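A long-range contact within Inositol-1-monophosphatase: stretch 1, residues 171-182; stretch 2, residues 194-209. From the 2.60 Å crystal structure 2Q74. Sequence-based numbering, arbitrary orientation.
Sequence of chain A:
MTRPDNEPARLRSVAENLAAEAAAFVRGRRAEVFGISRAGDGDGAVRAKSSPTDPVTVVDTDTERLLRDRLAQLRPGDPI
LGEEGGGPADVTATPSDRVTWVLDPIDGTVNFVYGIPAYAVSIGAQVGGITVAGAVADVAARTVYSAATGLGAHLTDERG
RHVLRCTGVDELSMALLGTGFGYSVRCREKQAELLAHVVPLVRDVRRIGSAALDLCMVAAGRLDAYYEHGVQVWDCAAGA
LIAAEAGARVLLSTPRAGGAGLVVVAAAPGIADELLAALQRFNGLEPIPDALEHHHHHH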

ATOM      1  N   GLU A 171     -11.709  -2.400 -20.489  1.00 77.57           N
ATOM      2  CA  GLU A 171     -12.141  -3.682 -19.995  1.00 77.72           C
ATOM      3  C   GLU A 171     -11.933  -3.758 -18.492  1.00 76.17           C
ATOM      4  O   GLU A 171     -10.808  -3.648 -18.002  1.00 76.12           O
ATOM      5  CB  GLU A 171     -11.393  -4.823 -20.698  1.00 78.73           C
ATOM      6  CG  GLU A 171     -11.693  -4.953 -22.196  1.00 81.53           C
ATOM      7  CD  GLU A 171     -10.470  -4.686 -23.069  1.00 85.49           C
ATOM      8  OE1 GLU A 171     -10.014  -3.517 -23.149  1.00 88.03           O
ATOM      9  OE2 GLU A 171      -9.963  -5.655 -23.676  1.00 87.23           O
ATOM     10  N   LEU A 172     -13.027  -3.967 -17.771  1.00 74.28           N
ATOM     11  CA  LEU A 172     -12.983  -4.156 -16.325  1.00 73.06           C
ATOM     12  C   LEU A 172     -12.033  -5.261 -15.896  1.00 72.49           C
ATOM     13  O   LEU A 172     -11.576  -5.226 -14.793  1.00 72.76           O
ATOM     14  CB  LEU A 172     -14.389  -4.446 -15.777  1.00 72.88           C
ATOM     15  CG  LEU A 172     -14.572  -4.483 -14.250  1.00 72.57           C
ATOM     16  CD1 LEU A 172     -14.259  -3.117 -13.601  1.00 69.35           C
ATOM     17  CD2 LEU A 172     -16.007  -4.963 -13.920  1.00 71.13           C
ATOM     18  N   SER A 173     -11.743  -6.227 -16.763  1.00 72.17           N
ATOM     19  CA  SER A 173     -10.755  -7.287 -16.472  1.00 71.84           C
ATOM     20  C   SER A 173      -9.337  -6.779 -16.547  1.00 71.39           C
ATOM     21  O   SER A 173      -8.399  -7.499 -16.224  1.00 71.39           O
ATOM     22  CB  SER A 173     -10.883  -8.429 -17.474  1.00 71.91           C
ATOM     23  OG  SER A 173     -10.528  -7.988 -18.767  1.00 72.18           O
ATOM     24  N   MET A 174      -9.191  -5.539 -16.995  1.00 71.06           N
ATOM     25  CA  MET A 174      -7.904  -4.876 -17.094  1.00 70.94           C
ATOM     26  C   MET A 174      -7.726  -3.811 -16.004  1.00 69.37           C
ATOM     27  O   MET A 174      -6.706  -3.127 -15.959  1.00 69.00           O
ATOM     28  CB  MET A 174      -7.804  -4.220 -18.469  1.00 71.66           C
ATOM     29  CG  MET A 174      -7.663  -5.212 -19.599  1.00 74.30           C
ATOM     30  SD  MET A 174      -5.961  -5.812 -19.721  1.00 79.88           S
ATOM     31  CE  MET A 174      -5.891  -7.244 -18.603  1.00 79.88           C
ATOM     32  N   ALA A 175      -8.722  -3.678 -15.131  1.00 67.56           N
ATOM     33  CA  ALA A 175      -8.753  -2.601 -14.166  1.00 66.11           C
ATOM     34  C   ALA A 175      -8.122  -3.032 -12.831  1.00 64.92           C
ATOM     35  O   ALA A 175      -8.342  -4.152 -12.363  1.00 64.65           O
ATOM     36  CB  ALA A 175     -10.173  -2.136 -13.968  1.00 65.75           C
ATOM     37  N   LEU A 176      -7.323  -2.139 -12.243  1.00 63.20           N
ATOM     38  CA  LEU A 176      -6.793  -2.346 -10.902  1.00 62.23           C
ATOM     39  C   LEU A 176      -7.707  -1.639  -9.899  1.00 61.66           C
ATOM     40  O   LEU A 176      -7.860  -0.406  -9.929  1.00 61.42           O
ATOM     41  CB  LEU A 176      -5.371  -1.800 -10.814  1.00 62.01           C
ATOM     42  CG  LEU A 176      -4.588  -1.960  -9.548  1.00 60.33           C
ATOM     43  CD1 LEU A 176      -4.371  -3.423  -9.250  1.00 60.43           C
ATOM     44  CD2 LEU A 176      -3.277  -1.229  -9.747  1.00 60.28           C
ATOM     45  N   LEU A 177      -8.310  -2.432  -9.018  1.00 60.89           N
ATOM     46  CA  LEU A 177      -9.334  -1.945  -8.129  1.00 60.80           C
ATOM     47  C   LEU A 177      -8.817  -1.860  -6.695  1.00 61.81           C
ATOM     48  O   LEU A 177      -8.271  -2.823  -6.168  1.00 61.47           O
ATOM     49  CB  LEU A 177     -10.523  -2.886  -8.174  1.00 60.28           C
ATOM     50  CG  LEU A 177     -11.698  -2.551  -7.270  1.00 59.48           C
ATOM     51  CD1 LEU A 177     -12.488  -1.341  -7.794  1.00 60.41           C
ATOM     52  CD2 LEU A 177     -12.567  -3.766  -7.165  1.00 58.13           C
ATOM     53  N   GLY A 178      -9.043  -0.711  -6.062  1.00 62.94           N
ATOM     54  CA  GLY A 178      -8.777  -0.551  -4.647  1.00 63.86           C
ATOM     55  C   GLY A 178     -10.044  -0.713  -3.826  1.00 65.47           C
ATOM     56  O   GLY A 178     -11.138  -0.329  -4.241  1.00 65.86           O
ATOM     57  N   THR A 179      -9.918  -1.296  -2.652  1.00 67.77           N
ATOM     58  CA  THR A 179     -11.055  -1.367  -1.731  1.00 69.49           C
ATOM     59  C   THR A 179     -10.644  -1.176  -0.308  1.00 70.85           C
ATOM     60  O   THR A 179      -9.470  -1.182   0.016  1.00 71.19           O
ATOM     61  CB  THR A 179     -11.799  -2.708  -1.824  1.00 69.53           C
ATOM     62  OG1 THR A 179     -10.866  -3.795  -1.784  1.00 68.84           O
ATOM     63  CG2 THR A 179     -12.550  -2.760  -3.105  1.00 70.28           C
ATOM     64  N   GLY A 180     -11.644  -0.980   0.532  1.00 73.04           N
ATOM     65  CA  GLY A 180     -11.449  -0.933   1.961  1.00 74.87           C
ATOM     66  C   GLY A 180     -12.653  -1.510   2.661  1.00 76.75           C
ATOM     67  O   GLY A 180     -13.671  -1.822   2.032  1.00 76.80           O
ATOM     68  N   PHE A 181     -12.500  -1.697   3.967  1.00 79.36           N
ATOM     69  CA  PHE A 181     -13.596  -2.086   4.842  1.00 80.88           C
ATOM     70  C   PHE A 181     -14.026  -0.813   5.536  1.00 82.50           C
ATOM     71  O   PHE A 181     -13.212  -0.151   6.194  1.00 82.73           O
ATOM     72  CB  PHE A 181     -13.138  -3.143   5.845  1.00 80.76           C
ATOM     73  CG  PHE A 181     -12.857  -4.494   5.225  1.00 80.82           C
ATOM     74  CD1 PHE A 181     -11.699  -5.191   5.539  1.00 80.49           C
ATOM     75  CD2 PHE A 181     -13.756  -5.067   4.333  1.00 80.53           C
ATOM     76  CE1 PHE A 181     -11.446  -6.431   4.978  1.00 79.95           C
ATOM     77  CE2 PHE A 181     -13.505  -6.304   3.774  1.00 80.15           C
ATOM     78  CZ  PHE A 181     -12.352  -6.988   4.103  1.00 80.10           C
ATOM     79  N   GLY A 182     -15.293  -0.452   5.342  1.00 84.50           N
ATOM     80  CA  GLY A 182     -15.830   0.814   5.815  1.00 86.19           C
ATOM     81  C   GLY A 182     -16.557   0.655   7.133  1.00 88.03           C
ATOM     82  O   GLY A 182     -17.146  -0.397   7.397  1.00 88.53           O
ATOM     83  N   LEU A 194     -18.606 -10.215  -0.983  1.00 76.69           N
ATOM     84  CA  LEU A 194     -18.900  -9.445  -2.181  1.00 76.14           C
ATOM     85  C   LEU A 194     -17.675  -9.265  -3.060  1.00 76.13           C
ATOM     86  O   LEU A 194     -17.764  -9.406  -4.275  1.00 76.30           O
ATOM     87  CB  LEU A 194     -19.446  -8.067  -1.799  1.00 76.02           C
ATOM     88  CG  LEU A 194     -19.653  -7.049  -2.928  1.00 75.39           C
ATOM     89  CD1 LEU A 194     -20.899  -7.351  -3.709  1.00 74.74           C
ATOM     90  CD2 LEU A 194     -19.722  -5.657  -2.352  1.00 75.54           C
ATOM     91  N   LEU A 195     -16.540  -8.939  -2.450  1.00 75.90           N
ATOM     92  CA  LEU A 195     -15.316  -8.701  -3.197  1.00 76.07           C
ATOM     93  C   LEU A 195     -14.818  -9.941  -3.897  1.00 75.60           C
ATOM     94  O   LEU A 195     -14.357  -9.865  -5.027  1.00 75.32           O
ATOM     95  CB  LEU A 195     -14.204  -8.152  -2.294  1.00 76.52           C
ATOM     96  CG  LEU A 195     -14.396  -6.705  -1.829  1.00 77.97           C
ATOM     97  CD1 LEU A 195     -13.225  -6.210  -0.957  1.00 79.52           C
ATOM     98  CD2 LEU A 195     -14.624  -5.772  -3.038  1.00 78.39           C
ATOM     99  N   ALA A 196     -14.896 -11.084  -3.226  1.00 75.57           N
ATOM    100  CA  ALA A 196     -14.489 -12.338  -3.837  1.00 75.41           C
ATOM    101  C   ALA A 196     -15.211 -12.506  -5.179  1.00 75.34           C
ATOM    102  O   ALA A 196     -14.616 -12.935  -6.148  1.00 75.30           O
ATOM    103  CB  ALA A 196     -14.750 -13.499  -2.906  1.00 74.99           C
ATOM    104  N   HIS A 197     -16.465 -12.097  -5.256  1.00 75.51           N
ATOM    105  CA  HIS A 197     -17.207 -12.193  -6.506  1.00 76.02           C
ATOM    106  C   HIS A 197     -16.665 -11.286  -7.605  1.00 74.93           C
ATOM    107  O   HIS A 197     -16.656 -11.667  -8.773  1.00 75.27           O
ATOM    108  CB  HIS A 197     -18.692 -11.891  -6.288  1.00 77.09           C
ATOM    109  CG  HIS A 197     -19.402 -12.901  -5.436  1.00 80.04           C
ATOM    110  ND1 HIS A 197     -20.715 -12.750  -5.048  1.00 83.26           N
ATOM    111  CD2 HIS A 197     -18.978 -14.063  -4.884  1.00 82.96           C
ATOM    112  CE1 HIS A 197     -21.076 -13.781  -4.307  1.00 84.19           C
ATOM    113  NE2 HIS A 197     -20.039 -14.591  -4.189  1.00 84.08           N
ATOM    114  N   VAL A 198     -16.229 -10.084  -7.249  1.00 73.45           N
ATOM    115  CA  VAL A 198     -15.706  -9.142  -8.249  1.00 72.12           C
ATOM    116  C   VAL A 198     -14.230  -9.391  -8.592  1.00 70.99           C
ATOM    117  O   VAL A 198     -13.772  -9.022  -9.673  1.00 70.38           O
ATOM    118  CB  VAL A 198     -15.993  -7.654  -7.860  1.00 72.04           C
ATOM    119  CG1 VAL A 198     -16.259  -7.500  -6.386  1.00 72.14           C
ATOM    120  CG2 VAL A 198     -14.880  -6.739  -8.305  1.00 71.48           C
ATOM    121  N   VAL A 199     -13.514 -10.066  -7.697  1.00 70.16           N
ATOM    122  CA  VAL A 199     -12.081 -10.383  -7.875  1.00 69.57           C
ATOM    123  C   VAL A 199     -11.721 -10.995  -9.245  1.00 69.73           C
ATOM    124  O   VAL A 199     -10.771 -10.572  -9.890  1.00 69.79           O
ATOM    125  CB  VAL A 199     -11.550 -11.326  -6.730  1.00 69.56           C
ATOM    126  CG1 VAL A 199     -10.223 -11.999  -7.121  1.00 68.39           C
ATOM    127  CG2 VAL A 199     -11.390 -10.562  -5.414  1.00 68.28           C
ATOM    128  N   PRO A 200     -12.465 -12.005  -9.694  1.00 70.05           N
ATOM    129  CA  PRO A 200     -12.153 -12.560 -11.015  1.00 70.13           C
ATOM    130  C   PRO A 200     -12.558 -11.687 -12.206  1.00 69.99           C
ATOM    131  O   PRO A 200     -12.120 -11.945 -13.316  1.00 70.06           O
ATOM    132  CB  PRO A 200     -12.949 -13.868 -11.031  1.00 69.97           C
ATOM    133  CG  PRO A 200     -14.106 -13.591 -10.158  1.00 69.87           C
ATOM    134  CD  PRO A 200     -13.573 -12.732  -9.054  1.00 70.24           C
ATOM    135  N   LEU A 201     -13.371 -10.667 -11.986  1.00 69.88           N
ATOM    136  CA  LEU A 201     -13.771  -9.775 -13.073  1.00 69.77           C
ATOM    137  C   LEU A 201     -12.775  -8.651 -13.307  1.00 70.01           C
ATOM    138  O   LEU A 201     -12.976  -7.863 -14.243  1.00 69.83           O
ATOM    139  CB  LEU A 201     -15.118  -9.138 -12.766  1.00 69.54           C
ATOM    140  CG  LEU A 201     -16.293 -10.094 -12.642  1.00 69.04           C
ATOM    141  CD1 LEU A 201     -17.494  -9.320 -12.146  1.00 68.75           C
ATOM    142  CD2 LEU A 201     -16.584 -10.758 -13.974  1.00 68.16           C
ATOM    143  N   VAL A 202     -11.740  -8.551 -12.454  1.00 69.88           N
ATOM    144  CA  VAL A 202     -10.776  -7.445 -12.532  1.00 69.90           C
ATOM    145  C   VAL A 202      -9.333  -7.910 -12.537  1.00 70.12           C
ATOM    146  O   VAL A 202      -9.011  -9.003 -12.073  1.00 70.06           O
ATOM    147  CB  VAL A 202     -10.937  -6.436 -11.365  1.00 70.11           C
ATOM    148  CG1 VAL A 202     -12.286  -5.719 -11.442  1.00 69.62           C
ATOM    149  CG2 VAL A 202     -10.721  -7.122  -9.997  1.00 69.45           C
ATOM    150  N   ARG A 203      -8.471  -7.042 -13.060  1.00 70.17           N
ATOM    151  CA  ARG A 203      -7.035  -7.302 -13.173  1.00 70.00           C
ATOM    152  C   ARG A 203      -6.422  -7.763 -11.873  1.00 68.84           C
ATOM    153  O   ARG A 203      -5.834  -8.828 -11.843  1.00 69.49           O
ATOM    154  CB  ARG A 203      -6.348  -6.030 -13.618  1.00 70.65           C
ATOM    155  CG  ARG A 203      -4.888  -6.123 -13.983  1.00 72.84           C
ATOM    156  CD  ARG A 203      -4.446  -4.693 -14.331  1.00 76.62           C
ATOM    157  NE  ARG A 203      -3.113  -4.612 -14.888  1.00 77.76           N
ATOM    158  CZ  ARG A 203      -2.803  -4.862 -16.149  1.00 79.50           C
ATOM    159  NH1 ARG A 203      -3.723  -5.252 -17.021  1.00 80.32           N
ATOM    160  NH2 ARG A 203      -1.531  -4.755 -16.523  1.00 81.57           N
ATOM    161  N   ASP A 204      -6.537  -6.955 -10.815  1.00 67.46           N
ATOM    162  CA  ASP A 204      -6.023  -7.277  -9.467  1.00 66.11           C
ATOM    163  C   ASP A 204      -6.695  -6.324  -8.460  1.00 65.15           C
ATOM    164  O   ASP A 204      -7.447  -5.429  -8.831  1.00 65.33           O
ATOM    165  CB  ASP A 204      -4.496  -7.150  -9.401  1.00 65.92           C
ATOM    166  CG  ASP A 204      -3.854  -8.015  -8.265  1.00 66.96           C
ATOM    167  OD1 ASP A 204      -4.575  -8.491  -7.368  1.00 65.70           O
ATOM    168  OD2 ASP A 204      -2.606  -8.208  -8.249  1.00 68.02           O
ATOM    169  N   VAL A 205      -6.453  -6.537  -7.182  1.00 64.19           N
ATOM    170  CA  VAL A 205      -7.077  -5.743  -6.129  1.00 63.51           C
ATOM    171  C   VAL A 205      -5.987  -5.155  -5.239  1.00 62.93           C
ATOM    172  O   VAL A 205      -4.956  -5.778  -5.037  1.00 62.80           O
ATOM    173  CB  VAL A 205      -8.076  -6.636  -5.297  1.00 63.57           C
ATOM    174  CG1 VAL A 205      -8.739  -5.872  -4.176  1.00 63.09           C
ATOM    175  CG2 VAL A 205      -9.130  -7.212  -6.205  1.00 62.52           C
ATOM    176  N   ARG A 206      -6.227  -3.956  -4.729  1.00 62.61           N
ATOM    177  CA  ARG A 206      -5.341  -3.308  -3.774  1.00 62.83           C
ATOM    178  C   ARG A 206      -6.129  -2.916  -2.509  1.00 63.78           C
ATOM    179  O   ARG A 206      -7.268  -2.436  -2.608  1.00 63.08           O
ATOM    180  CB  ARG A 206      -4.701  -2.058  -4.408  1.00 62.18           C
ATOM    181  CG  ARG A 206      -3.569  -2.299  -5.446  1.00 60.44           C
ATOM    182  CD  ARG A 206      -2.331  -3.054  -4.862  1.00 59.08           C
ATOM    183  NE  ARG A 206      -2.144  -4.338  -5.556  1.00 60.26           N
ATOM    184  CZ  ARG A 206      -1.260  -4.570  -6.529  1.00 58.12           C
ATOM    185  NH1 ARG A 206      -0.419  -3.630  -6.915  1.00 60.15           N
ATOM    186  NH2 ARG A 206      -1.191  -5.758  -7.101  1.00 56.44           N
ATOM    187  N   ARG A 207      -5.531  -3.138  -1.331  1.00 65.15           N
ATOM    188  CA  ARG A 207      -6.138  -2.733  -0.061  1.00 65.46           C
ATOM    189  C   ARG A 207      -5.104  -2.039   0.787  1.00 64.16           C
ATOM    190  O   ARG A 207      -4.309  -2.680   1.491  1.00 64.97           O
ATOM    191  CB  ARG A 207      -6.741  -3.952   0.639  1.00 67.02           C
ATOM    192  CG  ARG A 207      -7.178  -3.821   2.137  1.00 71.16           C
ATOM    193  CD  ARG A 207      -8.490  -3.085   2.309  1.00 81.33           C
ATOM    194  NE  ARG A 207      -9.771  -3.840   2.327  1.00 85.36           N
ATOM    195  CZ  ARG A 207     -10.044  -5.051   1.812  1.00 88.23           C
ATOM    196  NH1 ARG A 207      -9.136  -5.827   1.226  1.00 89.43           N
ATOM    197  NH2 ARG A 207     -11.288  -5.514   1.911  1.00 88.87           N
ATOM    198  N   ILE A 208      -5.169  -0.725   0.785  1.00 62.86           N
ATOM    199  CA  ILE A 208      -4.102   0.131   1.267  1.00 62.33           C
ATOM    200  C   ILE A 208      -4.336   0.751   2.649  1.00 60.73           C
ATOM    201  O   ILE A 208      -3.377   1.068   3.336  1.00 61.73           O
ATOM    202  CB  ILE A 208      -3.819   1.208   0.202  1.00 63.23           C
ATOM    203  CG1 ILE A 208      -3.096   0.553  -0.976  1.00 64.75           C
ATOM    204  CG2 ILE A 208      -2.994   2.407   0.742  1.00 63.77           C
ATOM    205  CD1 ILE A 208      -2.956   1.476  -2.156  1.00 65.26           C
ATOM    206  N   GLY A 209      -5.579   0.905   3.071  1.00 58.88           N
ATOM    207  CA  GLY A 209      -5.912   1.417   4.393  1.00 57.05           C
ATOM    208  C   GLY A 209      -6.238   2.905   4.470  1.00 56.16           C
ATOM    209  O   GLY A 209      -6.221   3.463   5.592  1.00 55.76           O
TER

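Three backbone hydrogen bonds hold this contact in register. Leu-177 N donates to Asp-204 O at 3.1 Å and is almost perfectly linear; Arg-206 N donates to Leu-177 O at 2.7 Å; Thr-179 N donates to Arg-206 O at 2.9 Å. The alternation is the parallel-sheet rule: Leu-177 uses both its N and its O, reaching the residues before and after its partner Val-205, and Arg-206 likewise straddles Gly-178. The same carbonyls also receive CA-H...O contacts, from Val-205 CA to Leu-177 O and from Gly-178 CA to Arg-206 O, each 3.2 Å. Ahead of the ladder, a weak bond from Arg-203 N to Ala-175 O (3.0 Å) starts the pairing.

Charge is arranged largely along stretch 2 itself. Asp-204 OD2 forms a salt bridge with Arg-206 NH2 at 3.1 Å, linking two side chains on the same face of the sheet. Leu-176 shares that face, and its CD1 lies over the Arg-206 guanidinium, so an apolar methyl covers a charged plane.

Arg-207 crosses to stretch 1. Its guanidinium sits over the face of the Phe-181 ring in a cation-pi interaction, CZ lying 3.9 Å from the ring centroid, while Thr-179 OG1 covers the opposite guanidinium face at 3.9 Å from Arg-207 CZ.

The other face of the sheet carries Leu-177 and Val-205. Here the helix closes in: Leu-177 CD2 meets Val-198 CG2 at 3.9 Å, and Leu-195 CD1 approaches Thr-179 OG1 at 3.5 Å. Before the strands, Leu-172 of the first 3-10 segment packs against Val-202, which follows the second, with Leu-172 CG 3.8 Å from Val-202 CG1 and a CA-H...O contact from Val-202 CA to Leu-172 O at 3.3 Å. At the exposed margin, extended Arg-203 brings NH1 within 3.3 Å of Met-174 CE, which meets the guanidinium at its edge.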